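Local coordinates for protein HTP-2 (Caenorhabditis elegans, PDB 4TZM), which is a HORMA domain protein of the meiotic chromosome axis that binds a closure motif peptide of its partner HTP-3, at residues V48-V53 against K106-V111; R55-L60 against A121-S126; L79-K82 against A86-I89. All coordinates share one frame; numbering follows the deposited sequence.

Overall arrangement
Helix 35-56, near the N terminus, supplies the first segment of contact 1 and, at its C-terminal end and the turn beyond, that of contact 2. The chain then passes through the hairpin 65-69/75-79 into contact 3, a short local closure joining the end of strand 75-79 to helix 84-102. Strand 105-113 next closes contact 1, and strand 123-133 closes contact 2, so these two loops cross while contact 3 nests inside both. Contact 1 lays the helix beside strand 105-113, and contact 2, about 9 Å away between centres, ties the turn at its C-terminal end to the neighbouring strand 123-133. Ser51 OG reaches Leu79 N, and Leu60 packs on Ile89 and Leu79.

Contact 1 of 3, residues V48-V53 against K106-V111; sequences VVFSAV and KEISLV
Apolar contacts dominate the meeting of Phe50 with Ile108 and Leu110. The ring of Phe50 reaches from the helix to the strand, with CE2 against Ile108 CG2 at 3.9 Å and CE1 against Leu110 CB at 3.8 Å. Its CG stands anti to the carbonyl carbon (chi1 -80°), a setting that carries the ring across the gap between the two backbones. One turn along, the CG1 methyl of Val53 packs on Leu110 CD2 at 3.7 Å, the two side chains running alongside in opposed senses. Leu110 is thus touched at CB by the phenyl ring and at a branch methyl by the valine.

A second kind of approach involves the backbone: Ile108 O lies at the ring edge, near its plane, 3.5 Å from Phe50 CZ. The rim of the ring, rather than its face, therefore meets the carbonyl oxygen. No hydrogen bond links the two segments. An alanine in place of Phe50 would remove the ring and would probably open a gap between the helix and the strand, leaving Ile108 CG2 and Leu110 CB without their aromatic neighbour.

The segment axes run almost parallel, at 12°, and approach to 10.4 Å, a spacing bridged by side chains. This is a buried helix-on-sheet contact of the HORMA domain. Helix 164-185 flanks helix 35-56, with Val178 touching Ala52 and Val53, while strand 105-113 lies between strands 123-133 and 193-201, whose Phe125 and Phe197 pack on Val53 and Leu110 respectively.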
ATOM      1  N   VAL A  48       6.185  -0.186   2.545  1.00 47.70           N
ATOM      2  CA  VAL A  48       7.004  -1.164   1.843  1.00 46.03           C
ATOM      3  C   VAL A  48       6.591  -1.303   0.384  1.00 43.59           C
ATOM      4  O   VAL A  48       7.437  -1.265  -0.507  1.00 47.38           O
ATOM      5  CB  VAL A  48       6.942  -2.538   2.526  1.00 44.28           C
ATOM      6  CG1 VAL A  48       7.612  -3.598   1.659  1.00 47.22           C
ATOM      7  CG2 VAL A  48       7.603  -2.472   3.895  1.00 40.95           C
ATOM      8  N   VAL A  49       5.296  -1.448   0.134  1.00 43.17           N
ATOM      9  CA  VAL A  49       4.825  -1.673  -1.226  1.00 47.85           C
ATOM     10  C   VAL A  49       5.052  -0.448  -2.107  1.00 46.07           C
ATOM     11  O   VAL A  49       5.564  -0.571  -3.214  1.00 49.30           O
ATOM     12  CB  VAL A  49       3.333  -2.078  -1.245  1.00 49.88           C
ATOM     13  CG1 VAL A  49       2.859  -2.275  -2.674  1.00 52.74           C
ATOM     14  CG2 VAL A  49       3.135  -3.355  -0.453  1.00 46.69           C
ATOM     15  N   PHE A  50       4.705   0.736  -1.613  1.00 46.84           N
ATOM     16  CA  PHE A  50       4.891   1.946  -2.414  1.00 47.92           C
ATOM     17  C   PHE A  50       6.357   2.309  -2.604  1.00 47.24           C
ATOM     18  O   PHE A  50       6.712   2.938  -3.600  1.00 51.38           O
ATOM     19  CB  PHE A  50       4.121   3.118  -1.806  1.00 46.75           C
ATOM     20  CG  PHE A  50       2.667   3.093  -2.143  1.00 49.31           C
ATOM     21  CD1 PHE A  50       2.256   3.218  -3.459  1.00 52.65           C
ATOM     22  CD2 PHE A  50       1.712   2.913  -1.161  1.00 49.49           C
ATOM     23  CE1 PHE A  50       0.915   3.181  -3.791  1.00 53.54           C
ATOM     24  CE2 PHE A  50       0.367   2.877  -1.484  1.00 51.61           C
ATOM     25  CZ  PHE A  50      -0.031   3.010  -2.803  1.00 52.27           C
ATOM     26  N   SER A  51       7.208   1.902  -1.668  1.00 45.17           N
ATOM     27  CA  SER A  51       8.649   2.037  -1.858  1.00 46.21           C
ATOM     28  C   SER A  51       9.110   1.161  -3.010  1.00 46.27           C
ATOM     29  O   SER A  51       9.874   1.599  -3.872  1.00 49.04           O
ATOM     30  CB  SER A  51       9.414   1.661  -0.591  1.00 48.68           C
ATOM     31  OG  SER A  51       9.265   2.655   0.401  1.00 48.19           O
ATOM     32  N   ALA A  52       8.644  -0.084  -3.007  1.00 47.44           N
ATOM     33  CA  ALA A  52       8.959  -1.030  -4.065  1.00 44.46           C
ATOM     34  C   ALA A  52       8.503  -0.499  -5.420  1.00 46.08           C
ATOM     35  O   ALA A  52       9.241  -0.576  -6.397  1.00 52.65           O
ATOM     36  CB  ALA A  52       8.319  -2.382  -3.777  1.00 41.65           C
ATOM     37  N   VAL A  53       7.297   0.059  -5.476  1.00 44.37           N
ATOM     38  CA  VAL A  53       6.777   0.588  -6.734  1.00 49.38           C
ATOM     39  C   VAL A  53       7.618   1.756  -7.241  1.00 55.74           C
ATOM     40  O   VAL A  53       7.998   1.786  -8.413  1.00 57.31           O
ATOM     41  CB  VAL A  53       5.318   1.054  -6.603  1.00 50.86           C
ATOM     42  CG1 VAL A  53       4.852   1.677  -7.911  1.00 52.74           C
ATOM     43  CG2 VAL A  53       4.423  -0.108  -6.214  1.00 49.60           C
ATOM     44  N   LYS A 106      -9.862   5.645   2.528  1.00 45.81           N
ATOM     45  CA  LYS A 106     -10.524   4.732   1.596  1.00 48.23           C
ATOM     46  C   LYS A 106      -9.535   4.131   0.592  1.00 51.01           C
ATOM     47  O   LYS A 106      -9.493   2.913   0.391  1.00 51.36           O
ATOM     48  CB  LYS A 106     -11.655   5.460   0.856  1.00 53.22           C
ATOM     49  CG  LYS A 106     -12.291   4.674  -0.285  1.00 60.81           C
ATOM     50  CD  LYS A 106     -13.092   3.479   0.213  1.00 63.40           C
ATOM     51  CE  LYS A 106     -13.805   2.770  -0.937  1.00 68.50           C
ATOM     52  NZ  LYS A 106     -12.864   2.305  -1.999  1.00 69.55           N
ATOM     53  N   GLU A 107      -8.735   4.993  -0.024  1.00 52.34           N
ATOM     54  CA  GLU A 107      -7.773   4.578  -1.036  1.00 51.50           C
ATOM     55  C   GLU A 107      -6.589   5.532  -1.095  1.00 52.14           C
ATOM     56  O   GLU A 107      -6.773   6.746  -1.089  1.00 54.82           O
ATOM     57  CB  GLU A 107      -8.435   4.514  -2.413  1.00 55.05           C
ATOM     58  CG  GLU A 107      -7.448   4.304  -3.556  1.00 58.24           C
ATOM     59  CD  GLU A 107      -8.099   4.327  -4.928  1.00 63.14           C
ATOM     60  OE1 GLU A 107      -9.345   4.337  -5.008  1.00 65.65           O
ATOM     61  OE2 GLU A 107      -7.358   4.334  -5.932  1.00 63.93           O
ATOM     62  N   ILE A 108      -5.374   4.994  -1.147  1.00 48.66           N
ATOM     63  CA  ILE A 108      -4.219   5.819  -1.483  1.00 48.15           C
ATOM     64  C   ILE A 108      -3.588   5.312  -2.776  1.00 51.86           C
ATOM     65  O   ILE A 108      -3.333   4.114  -2.934  1.00 50.84           O
ATOM     66  CB  ILE A 108      -3.165   5.859  -0.352  1.00 46.98           C
ATOM     67  CG1 ILE A 108      -1.929   6.629  -0.825  1.00 53.06           C
ATOM     68  CG2 ILE A 108      -2.794   4.459   0.111  1.00 42.05           C
ATOM     69  CD1 ILE A 108      -0.899   6.878   0.249  1.00 54.29           C
ATOM     70  N   SER A 109      -3.361   6.225  -3.713  1.00 53.32           N
ATOM     71  CA  SER A 109      -2.841   5.845  -5.018  1.00 54.23           C
ATOM     72  C   SER A 109      -1.593   6.623  -5.409  1.00 54.48           C
ATOM     73  O   SER A 109      -1.485   7.829  -5.158  1.00 53.70           O
ATOM     74  CB  SER A 109      -3.917   6.028  -6.091  1.00 59.16           C
ATOM     75  OG  SER A 109      -4.961   5.087  -5.926  1.00 61.10           O
ATOM     76  N   LEU A 110      -0.648   5.908  -6.006  1.00 51.02           N
ATOM     77  CA  LEU A 110       0.486   6.526  -6.671  1.00 52.72           C
ATOM     78  C   LEU A 110       0.088   6.800  -8.115  1.00 57.41           C
ATOM     79  O   LEU A 110      -0.135   5.870  -8.888  1.00 58.51           O
ATOM     80  CB  LEU A 110       1.719   5.628  -6.609  1.00 51.08           C
ATOM     81  CG  LEU A 110       2.904   6.127  -7.432  1.00 57.25           C
ATOM     82  CD1 LEU A 110       3.225   7.568  -7.066  1.00 60.73           C
ATOM     83  CD2 LEU A 110       4.120   5.242  -7.232  1.00 56.91           C
ATOM     84  N   VAL A 111      -0.004   8.076  -8.473  1.00 58.70           N
ATOM     85  CA  VAL A 111      -0.552   8.472  -9.763  1.00 64.32           C
ATOM     86  C   VAL A 111       0.494   9.115 -10.669  1.00 69.60           C
ATOM     87  O   VAL A 111       1.131  10.099 -10.294  1.00 70.23           O
ATOM     88  CB  VAL A 111      -1.730   9.448  -9.572  1.00 67.29           C
ATOM     89  CG1 VAL A 111      -2.180  10.015 -10.907  1.00 70.48           C
ATOM     90  CG2 VAL A 111      -2.880   8.753  -8.860  1.00 66.73           C
TER

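Contact 2 of 3, residues R55-L60 against A121-S126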
ATOM      1  N   ARG A  55      10.730   2.481  -6.605  1.00 57.24           N
ATOM      2  CA  ARG A  55      12.055   2.038  -7.029  1.00 61.15           C
ATOM      3  C   ARG A  55      11.989   1.208  -8.311  1.00 61.17           C
ATOM      4  O   ARG A  55      12.672   1.510  -9.288  1.00 59.31           O
ATOM      5  CB  ARG A  55      12.735   1.234  -5.918  1.00 62.68           C
ATOM      6  CG  ARG A  55      14.030   0.553  -6.345  1.00 64.66           C
ATOM      7  CD  ARG A  55      15.137   1.555  -6.648  1.00 72.90           C
ATOM      8  NE  ARG A  55      15.959   1.097  -7.763  1.00 84.30           N
ATOM      9  CZ  ARG A  55      15.990   1.681  -8.957  1.00 86.50           C
ATOM     10  NH1 ARG A  55      15.261   2.767  -9.186  1.00 82.85           N
ATOM     11  NH2 ARG A  55      16.758   1.187  -9.918  1.00 92.14           N
ATOM     12  N   GLN A  56      11.152   0.174  -8.300  1.00 63.44           N
ATOM     13  CA  GLN A  56      11.078  -0.781  -9.407  1.00 67.66           C
ATOM     14  C   GLN A  56      10.637  -0.134 -10.724  1.00 67.06           C
ATOM     15  O   GLN A  56      11.048  -0.565 -11.799  1.00 72.32           O
ATOM     16  CB  GLN A  56      10.133  -1.932  -9.040  1.00 72.44           C
ATOM     17  CG  GLN A  56      10.700  -3.326  -9.290  1.00 80.82           C
ATOM     18  CD  GLN A  56      11.960  -3.607  -8.490  1.00 85.03           C
ATOM     19  OE1 GLN A  56      12.031  -3.324  -7.293  1.00 86.56           O
ATOM     20  NE2 GLN A  56      12.965  -4.168  -9.152  1.00 87.35           N
ATOM     21  N   ARG A  57       9.807   0.902 -10.639  1.00 66.12           N
ATOM     22  CA  ARG A  57       9.382   1.631 -11.832  1.00 66.72           C
ATOM     23  C   ARG A  57      10.368   2.744 -12.173  1.00 69.23           C
ATOM     24  O   ARG A  57      10.150   3.512 -13.116  1.00 71.27           O
ATOM     25  CB  ARG A  57       7.972   2.205 -11.645  1.00 65.03           C
ATOM     26  CG  ARG A  57       6.868   1.168 -11.762  1.00 63.76           C
ATOM     27  CD  ARG A  57       6.925   0.459 -13.107  1.00 64.56           C
ATOM     28  NE  ARG A  57       6.261   1.209 -14.168  1.00 64.72           N
ATOM     29  CZ  ARG A  57       6.551   1.089 -15.459  1.00 67.82           C
ATOM     30  NH1 ARG A  57       7.506   0.258 -15.853  1.00 66.52           N
ATOM     31  NH2 ARG A  57       5.894   1.807 -16.360  1.00 72.18           N
ATOM     32  N   ASN A  58      11.447   2.821 -11.400  1.00 68.03           N
ATOM     33  CA  ASN A  58      12.526   3.777 -11.638  1.00 74.77           C
ATOM     34  C   ASN A  58      12.032   5.225 -11.568  1.00 70.89           C
ATOM     35  O   ASN A  58      12.538   6.104 -12.261  1.00 64.99           O
ATOM     36  CB  ASN A  58      13.203   3.494 -12.988  1.00 81.51           C
ATOM     37  CG  ASN A  58      14.576   4.141 -13.106  1.00 91.88           C
ATOM     38  OD1 ASN A  58      14.731   5.190 -13.733  1.00 94.10           O
ATOM     39  ND2 ASN A  58      15.578   3.514 -12.501  1.00 97.05           N
ATOM     40  N   ILE A  59      11.034   5.456 -10.721  1.00 69.62           N
ATOM     41  CA  ILE A  59      10.498   6.791 -10.504  1.00 66.75           C
ATOM     42  C   ILE A  59      11.479   7.584  -9.649  1.00 66.18           C
ATOM     43  O   ILE A  59      11.677   8.782  -9.852  1.00 61.97           O
ATOM     44  CB  ILE A  59       9.113   6.734  -9.836  1.00 61.82           C
ATOM     45  CG1 ILE A  59       8.133   5.973 -10.733  1.00 64.18           C
ATOM     46  CG2 ILE A  59       8.587   8.128  -9.540  1.00 61.81           C
ATOM     47  CD1 ILE A  59       6.714   5.905 -10.186  1.00 62.59           C
ATOM     48  N   LEU A  60      12.099   6.894  -8.698  1.00 68.18           N
ATOM     49  CA  LEU A  60      13.187   7.458  -7.908  1.00 69.14           C
ATOM     50  C   LEU A  60      14.421   6.568  -8.008  1.00 72.53           C
ATOM     51  O   LEU A  60      14.309   5.341  -7.947  1.00 74.21           O
ATOM     52  CB  LEU A  60      12.772   7.619  -6.446  1.00 65.10           C
ATOM     53  CG  LEU A  60      11.714   8.675  -6.132  1.00 63.74           C
ATOM     54  CD1 LEU A  60      11.377   8.648  -4.652  1.00 63.19           C
ATOM     55  CD2 LEU A  60      12.191  10.055  -6.554  1.00 65.36           C
ATOM     56  N   ALA A 121      -4.581   9.920 -15.592  1.00 91.23           N
ATOM     57  CA  ALA A 121      -3.260   9.331 -15.406  1.00 86.65           C
ATOM     58  C   ALA A 121      -2.875   8.394 -16.544  1.00 84.60           C
ATOM     59  O   ALA A 121      -3.724   7.939 -17.310  1.00 85.19           O
ATOM     60  CB  ALA A 121      -3.201   8.593 -14.083  1.00 83.30           C
ATOM     61  N   ILE A 122      -1.578   8.116 -16.643  1.00 82.33           N
ATOM     62  CA  ILE A 122      -1.061   7.163 -17.613  1.00 79.07           C
ATOM     63  C   ILE A 122      -0.648   5.880 -16.895  1.00 74.64           C
ATOM     64  O   ILE A 122      -0.422   4.846 -17.526  1.00 77.28           O
ATOM     65  CB  ILE A 122       0.137   7.739 -18.398  1.00 78.94           C
ATOM     66  CG1 ILE A 122       1.365   7.878 -17.493  1.00 75.94           C
ATOM     67  CG2 ILE A 122      -0.227   9.082 -19.019  1.00 79.00           C
ATOM     68  CD1 ILE A 122       2.671   8.038 -18.256  1.00 76.49           C
ATOM     69  N   GLU A 123      -0.562   5.958 -15.569  1.00 70.82           N
ATOM     70  CA  GLU A 123      -0.246   4.802 -14.732  1.00 68.21           C
ATOM     71  C   GLU A 123      -0.690   5.033 -13.287  1.00 65.24           C
ATOM     72  O   GLU A 123      -0.447   6.100 -12.723  1.00 65.81           O
ATOM     73  CB  GLU A 123       1.253   4.496 -14.780  1.00 69.95           C
ATOM     74  CG  GLU A 123       1.670   3.275 -13.978  1.00 71.83           C
ATOM     75  CD  GLU A 123       3.056   2.780 -14.350  1.00 77.85           C
ATOM     76  OE1 GLU A 123       3.203   2.142 -15.417  1.00 80.10           O
ATOM     77  OE2 GLU A 123       4.001   3.029 -13.574  1.00 77.88           O
ATOM     78  N   VAL A 124      -1.343   4.037 -12.693  1.00 61.57           N
ATOM     79  CA  VAL A 124      -1.818   4.140 -11.314  1.00 60.30           C
ATOM     80  C   VAL A 124      -1.545   2.875 -10.506  1.00 60.32           C
ATOM     81  O   VAL A 124      -1.873   1.771 -10.936  1.00 66.27           O
ATOM     82  CB  VAL A 124      -3.336   4.428 -11.251  1.00 61.95           C
ATOM     83  CG1 VAL A 124      -3.838   4.344  -9.817  1.00 57.76           C
ATOM     84  CG2 VAL A 124      -3.654   5.789 -11.842  1.00 66.29           C
ATOM     85  N   PHE A 125      -0.940   3.043  -9.335  1.00 57.57           N
ATOM     86  CA  PHE A 125      -0.848   1.965  -8.360  1.00 55.18           C
ATOM     87  C   PHE A 125      -1.725   2.302  -7.160  1.00 57.00           C
ATOM     88  O   PHE A 125      -1.418   3.225  -6.404  1.00 55.31           O
ATOM     89  CB  PHE A 125       0.601   1.739  -7.929  1.00 55.11           C
ATOM     90  CG  PHE A 125       1.421   0.996  -8.940  1.00 64.15           C
ATOM     91  CD1 PHE A 125       2.015   1.665  -9.999  1.00 68.56           C
ATOM     92  CD2 PHE A 125       1.593  -0.377  -8.837  1.00 65.41           C
ATOM     93  CE1 PHE A 125       2.772   0.978 -10.938  1.00 71.30           C
ATOM     94  CE2 PHE A 125       2.347  -1.071  -9.770  1.00 67.87           C
ATOM     95  CZ  PHE A 125       2.939  -0.392 -10.822  1.00 70.86           C
ATOM     96  N   SER A 126      -2.817   1.561  -6.993  1.00 54.97           N
ATOM     97  CA  SER A 126      -3.817   1.899  -5.984  1.00 54.56           C
ATOM     98  C   SER A 126      -3.913   0.862  -4.871  1.00 47.25           C
ATOM     99  O   SER A 126      -3.807  -0.343  -5.113  1.00 48.61           O
ATOM    100  CB  SER A 126      -5.188   2.075  -6.639  1.00 60.26           C
ATOM    101  OG  SER A 126      -5.608   0.883  -7.274  1.00 68.79           O
TER
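Bends at chi2 and chi3 (the latter -83°) fold the side chain of Arg57 so that its guanidinium meets the carboxylate of Glu123, whose CG stands anti to the backbone N and whose outer carbons continue outward without a kink. Arg57 and Glu123 reach out to each other and form a side-on, two-pronged salt bridge with one nitrogen for each oxygen. The NE prong is nearly straight: Arg57 NE donates to Glu123 OE2 at 3.0 Å, with the acceptor almost in the guanidinium plane and met on its syn side. The other prong is more bent, with an N-H...O angle of 132°; Arg57 NH2 lies 2.9 Å from Glu123 OE1, which accepts through its syn lone pair while tilted out of the guanidinium plane. A 45° turn between the two flat groups is consistent with the uneven prongs.

Beside the ion pair, the aliphatic part of Arg57 brings CG to 4.2 Å from Phe125 CE1, and the edge of that ring also faces Glu123 OE2 in plane. The approach to Arg57 CG is oblique.

Arg57 follows the last helical residue, Gln56; Asn58, with positive phi, is the first residue to leave helical phi/psi, and its N bonds Arg55 O at 2.8 Å in a Schellman motif. Just past this turn, Ile59 and Leu60 pack on apolar side chains of the bound peptide.

Further bonds fix both charged groups. Arg57 NH1 donates to the carbonyl oxygen of Glu187, and Glu123 OE1 is also bonded to Ser248 OG. The chemistry therefore implies a buried pair whose opposite charges are likely to compensate each other, tying the turn after the helix to strand 123-133 through directional bonds.

Contact 3 of 3, residues L79-K82 against A86-I89; sequences LSFK and AHQI
The backbones draw closest where Phe81 and His87 bring their CA atoms to 4.6 Å, as the chain leaves strand 75-79, turns, and enters helix 84-102. At the exposed side, the edge of the Phe81 ring points at the face of His87 in a T-shaped pair, with planes at 80° and centroids 5.2 Å apart. Phe81 CD1 makes the touch, 3.5 Å from His87 CD2 and offset toward the rim of the imidazole. The histidine CG lies anti to the backbone N (chi1 -169°), which turns its face to the phenyl edge; its ND1 is 3.2 Å from the carbonyl oxygen Phe81 O.

On the buried side, Leu79 divides its methyls: CD2 rests on Ala86 CB at 3.9 Å, and CD1 on Ile89 CG2 at 3.6 Å, its side chain lying roughly perpendicular to that of Ile89. The small Ala86 CB also comes within 3.3 Å of Ser80 O. Leu54 of helix 35-56 packs on both Leu79 and Ile89.

No clear hydrogen bond crosses between the segments, so the contact rests on the edge-to-face pair and on methyl packing that joins the end of strand 75-79 to the first turns of helix 84-102.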
ATOM      1  N   LEU A  79      12.333   3.220   1.108  1.00 57.08           N
ATOM      2  CA  LEU A  79      12.787   4.607   1.155  1.00 57.23           C
ATOM      3  C   LEU A  79      13.678   4.858   2.372  1.00 60.38           C
ATOM      4  O   LEU A  79      13.387   4.386   3.471  1.00 63.57           O
ATOM      5  CB  LEU A  79      11.587   5.559   1.158  1.00 52.40           C
ATOM      6  CG  LEU A  79      10.859   5.732  -0.181  1.00 45.78           C
ATOM      7  CD1 LEU A  79       9.472   6.319   0.028  1.00 43.78           C
ATOM      8  CD2 LEU A  79      11.671   6.607  -1.131  1.00 47.45           C
ATOM      9  N   SER A  80      14.772   5.584   2.162  1.00 59.64           N
ATOM     10  CA  SER A  80      15.753   5.821   3.216  1.00 66.71           C
ATOM     11  C   SER A  80      15.434   7.089   4.001  1.00 70.13           C
ATOM     12  O   SER A  80      15.133   8.130   3.416  1.00 69.91           O
ATOM     13  CB  SER A  80      17.161   5.910   2.625  1.00 71.32           C
ATOM     14  OG  SER A  80      18.128   6.090   3.644  1.00 74.60           O
ATOM     15  N   PHE A  81      15.504   6.994   5.326  1.00 71.79           N
ATOM     16  CA  PHE A  81      15.184   8.122   6.195  1.00 77.95           C
ATOM     17  C   PHE A  81      16.362   9.080   6.351  1.00 81.26           C
ATOM     18  O   PHE A  81      16.222  10.150   6.941  1.00 82.49           O
ATOM     19  CB  PHE A  81      14.731   7.623   7.569  1.00 78.79           C
ATOM     20  CG  PHE A  81      13.362   7.005   7.567  1.00 77.81           C
ATOM     21  CD1 PHE A  81      12.231   7.793   7.716  1.00 77.78           C
ATOM     22  CD2 PHE A  81      13.201   5.636   7.412  1.00 75.93           C
ATOM     23  CE1 PHE A  81      10.966   7.229   7.712  1.00 73.58           C
ATOM     24  CE2 PHE A  81      11.942   5.068   7.408  1.00 71.40           C
ATOM     25  CZ  PHE A  81      10.822   5.866   7.558  1.00 70.48           C
ATOM     26  N   LYS A  82      17.520   8.691   5.823  1.00 83.81           N
ATOM     27  CA  LYS A  82      18.708   9.538   5.859  1.00 85.29           C
ATOM     28  C   LYS A  82      18.693  10.550   4.714  1.00 82.78           C
ATOM     29  O   LYS A  82      19.150  11.682   4.867  1.00 87.75           O
ATOM     30  CB  LYS A  82      19.980   8.687   5.804  1.00 89.85           C
ATOM     31  CG  LYS A  82      20.243   7.877   7.068  1.00 95.25           C
ATOM     32  CD  LYS A  82      21.345   6.848   6.849  1.00104.47           C
ATOM     33  CE  LYS A  82      21.461   5.895   8.032  1.00108.42           C
ATOM     34  NZ  LYS A  82      22.296   4.701   7.715  1.00112.02           N
ATOM     35  N   ALA A  86      13.618  11.583   0.359  1.00 62.16           N
ATOM     36  CA  ALA A  86      13.037  10.254   0.504  1.00 55.80           C
ATOM     37  C   ALA A  86      12.297  10.195   1.826  1.00 53.07           C
ATOM     38  O   ALA A  86      11.243   9.582   1.931  1.00 51.33           O
ATOM     39  CB  ALA A  86      14.106   9.182   0.439  1.00 52.57           C
ATOM     40  N   HIS A  87      12.852  10.868   2.831  1.00 55.65           N
ATOM     41  CA  HIS A  87      12.244  10.952   4.154  1.00 56.26           C
ATOM     42  C   HIS A  87      10.893  11.680   4.106  1.00 59.75           C
ATOM     43  O   HIS A  87       9.947  11.299   4.798  1.00 60.57           O
ATOM     44  CB  HIS A  87      13.205  11.656   5.123  1.00 56.98           C
ATOM     45  CG  HIS A  87      12.798  11.574   6.563  1.00 59.61           C
ATOM     46  ND1 HIS A  87      13.628  11.966   7.591  1.00 62.45           N
ATOM     47  CD2 HIS A  87      11.653  11.149   7.147  1.00 58.47           C
ATOM     48  CE1 HIS A  87      13.012  11.789   8.746  1.00 60.25           C
ATOM     49  NE2 HIS A  87      11.811  11.295   8.504  1.00 61.53           N
ATOM     50  N   GLN A  88      10.805  12.715   3.276  1.00 61.33           N
ATOM     51  CA  GLN A  88       9.582  13.503   3.145  1.00 60.42           C
ATOM     52  C   GLN A  88       8.473  12.679   2.500  1.00 55.70           C
ATOM     53  O   GLN A  88       7.303  12.820   2.848  1.00 56.25           O
ATOM     54  CB  GLN A  88       9.853  14.766   2.325  1.00 65.36           C
ATOM     55  CG  GLN A  88       8.702  15.763   2.241  1.00 69.00           C
ATOM     56  CD  GLN A  88       9.114  17.060   1.550  1.00 78.79           C
ATOM     57  OE1 GLN A  88      10.212  17.165   0.996  1.00 82.41           O
ATOM     58  NE2 GLN A  88       8.233  18.051   1.584  1.00 80.19           N
ATOM     59  N   ILE A  89       8.844  11.818   1.558  1.00 57.10           N
ATOM     60  CA  ILE A  89       7.890  10.900   0.948  1.00 52.73           C
ATOM     61  C   ILE A  89       7.421   9.856   1.961  1.00 48.72           C
ATOM     62  O   ILE A  89       6.231   9.552   2.037  1.00 52.11           O
ATOM     63  CB  ILE A  89       8.487  10.201  -0.282  1.00 58.71           C
ATOM     64  CG1 ILE A  89       8.840  11.236  -1.349  1.00 58.03           C
ATOM     65  CG2 ILE A  89       7.501   9.185  -0.833  1.00 58.20           C
ATOM     66  CD1 ILE A  89       9.994  10.842  -2.219  1.00 63.18           C
TER